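Local coordinates for probable 2-oxoacid ferredoxin oxidoreductase, alpha chain (PDB 3JU3) that probably forms part of an enzyme that oxidatively decarboxylates 2-oxoacids such as 2-oxoglutarate to acyl-CoA, passing the electrons to ferredoxin, at the interface of chains A and B. Coordinates in Å, arbitrary orientation; residue numbers count along the deposited sequence, not the author numbering. Chains: chain A/B, Probable 2-oxoacid ferredoxin oxidoreductase, alpha chain.

The interface of chains A and B. Residues chain A 53, 55, 59, 62; chain B 83, 86-87, 89.
Helix 55-62 of chain A, with the extended residue A:Phe53 just before it, lies against the C-terminal end of helix 79-87 of chain B and the loop residue B:Ile89. The two aromatic residues form one end of the patch. A:Phe53 has CG anti to its backbone N (chi1 -167°), and its CB sits over the centre of the B:Tyr86 ring, 3.5 Å from the centroid, as a CH-pi contact. In return, CD2 of B:Tyr86 lies over the rim of the A:Phe53 ring, 3.3 Å from A:Phe53 CG. The side chains cross obliquely, yet the two ring planes run nearly parallel and are shifted, so that they overlap only in part. A:Thr55 crosses B:Tyr86 at about a right angle. Its OG1 lies in plane at the edge of the A:Phe53 ring and 3.6 Å from B:Tyr86 CB, while its methyl CG2 points to the B:Tyr86 carbonyl. An alanine in place of B:Tyr86 would probably strip the cover from CB and one ring face of A:Phe53 and loosen this end of the patch.

In the middle, the extended chain of A:Lys59 slides past B:Thr87 in the opposite direction. CG of A:Lys59 is 4.0 Å from B:Thr87 CB. OG1 of B:Thr87 stands between the backbone N and the carbonyl carbon, the crowded position. This turns the hydroxyl back to its own helix, while CG2 faces the A:Thr55 carbonyl. That OG1 donates to B:Ile83 O from above the carbonyl plane (2.5 Å) and accepts from B:Ile89 N at 3.1 Å in a nearly straight bond (166° at H). This ties the loop to the helix end and is likely to steady B:Ile89. At the far end, A:Leu62 places CD1 3.7 Å from B:Ile83 CG2 and CB 3.9 Å from B:Ile89 CD1.

No hydrogen bond crosses the patch. It holds by apolar fit, and its two-fold twin repeats it. The patch joins two alpha-chain fragments, a pairing that may or may not occur in the complete enzyme.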
loop_
_atom_site.group_PDB
_atom_site.type_symbol
_atom_site.label_atom_id
_atom_site.label_comp_id
_atom_site.label_asym_id
_atom_site.label_seq_id
_atom_site.Cartn_x
_atom_site.Cartn_y
_atom_site.Cartn_z
ATOM N N PHE A 53 0.535 -4.944 23.760
ATOM C CA PHE A 53 0.517 -6.210 23.044
ATOM C C PHE A 53 0.033 -7.357 23.923
ATOM O O PHE A 53 0.349 -7.360 25.109
ATOM C CB PHE A 53 1.927 -6.526 22.545
ATOM C CG PHE A 53 1.964 -7.624 21.570
ATOM C CD1 PHE A 53 1.595 -7.402 20.244
ATOM C CD2 PHE A 53 2.325 -8.908 21.979
ATOM C CE1 PHE A 53 1.577 -8.464 19.322
ATOM C CE2 PHE A 53 2.340 -9.951 21.081
ATOM C CZ PHE A 53 1.997 -9.724 19.734
ATOM N N THR A 55 1.010 -10.192 25.014
ATOM C CA THR A 55 2.205 -11.038 25.127
ATOM C C THR A 55 1.869 -12.456 25.590
ATOM O O THR A 55 2.192 -13.422 24.902
ATOM C CB THR A 55 3.250 -10.401 26.076
ATOM O OG1 THR A 55 3.668 -9.147 25.524
ATOM C CG2 THR A 55 4.471 -11.313 26.279
ATOM N N LYS A 59 2.010 -15.729 23.287
ATOM C CA LYS A 59 3.035 -16.671 23.707
ATOM C C LYS A 59 2.444 -18.074 23.930
ATOM O O LYS A 59 3.011 -19.043 23.445
ATOM C CB LYS A 59 3.797 -16.153 24.951
ATOM C CG LYS A 59 5.227 -16.652 25.102
ATOM C CD LYS A 59 5.936 -15.951 26.254
ATOM C CE LYS A 59 7.158 -16.731 26.677
ATOM N NZ LYS A 59 7.939 -15.919 27.660
ATOM N N LEU A 62 1.354 -19.766 20.498
ATOM C CA LEU A 62 2.396 -20.135 19.547
ATOM C C LEU A 62 3.337 -21.173 20.149
ATOM O O LEU A 62 3.918 -22.016 19.428
ATOM C CB LEU A 62 3.162 -18.902 19.073
ATOM C CG LEU A 62 2.376 -17.880 18.235
ATOM C CD1 LEU A 62 3.308 -16.823 17.741
ATOM C CD2 LEU A 62 1.629 -18.510 17.055
ATOM N N ILE B 83 6.006 -9.935 17.288
ATOM C CA ILE B 83 5.788 -11.149 18.078
ATOM C C ILE B 83 7.103 -11.568 18.724
ATOM O O ILE B 83 7.126 -11.930 19.906
ATOM C CB ILE B 83 5.218 -12.289 17.219
ATOM C CG1 ILE B 83 3.781 -11.950 16.795
ATOM C CG2 ILE B 83 5.254 -13.670 17.961
ATOM C CD1 ILE B 83 3.156 -12.948 15.815
ATOM N N TYR B 86 8.033 -9.015 21.548
ATOM C CA TYR B 86 7.306 -9.175 22.787
ATOM C C TYR B 86 7.413 -10.518 23.478
ATOM O O TYR B 86 7.439 -10.553 24.707
ATOM C CB TYR B 86 5.845 -8.791 22.651
ATOM C CG TYR B 86 5.603 -7.345 22.433
ATOM C CD1 TYR B 86 5.770 -6.420 23.470
ATOM C CD2 TYR B 86 5.182 -6.881 21.197
ATOM C CE1 TYR B 86 5.494 -5.059 23.269
ATOM C CE2 TYR B 86 4.904 -5.501 20.977
ATOM C CZ TYR B 86 5.080 -4.604 22.021
ATOM O OH TYR B 86 4.828 -3.262 21.819
ATOM N N THR B 87 7.447 -11.613 22.710
ATOM C CA THR B 87 7.336 -12.966 23.267
ATOM C C THR B 87 8.596 -13.794 23.160
ATOM O O THR B 87 8.699 -14.836 23.804
ATOM C CB THR B 87 6.286 -13.802 22.522
ATOM O OG1 THR B 87 6.773 -14.063 21.193
ATOM C CG2 THR B 87 4.921 -13.098 22.497
ATOM N N ILE B 89 9.398 -15.550 20.651
ATOM C CA ILE B 89 9.225 -16.598 19.634
ATOM C C ILE B 89 9.614 -16.055 18.269
ATOM O O ILE B 89 9.152 -14.999 17.868
ATOM C CB ILE B 89 7.794 -17.144 19.622
ATOM C CG1 ILE B 89 7.548 -17.923 20.904
ATOM C CG2 ILE B 89 7.533 -18.030 18.391
ATOM C CD1 ILE B 89 6.138 -17.815 21.385
#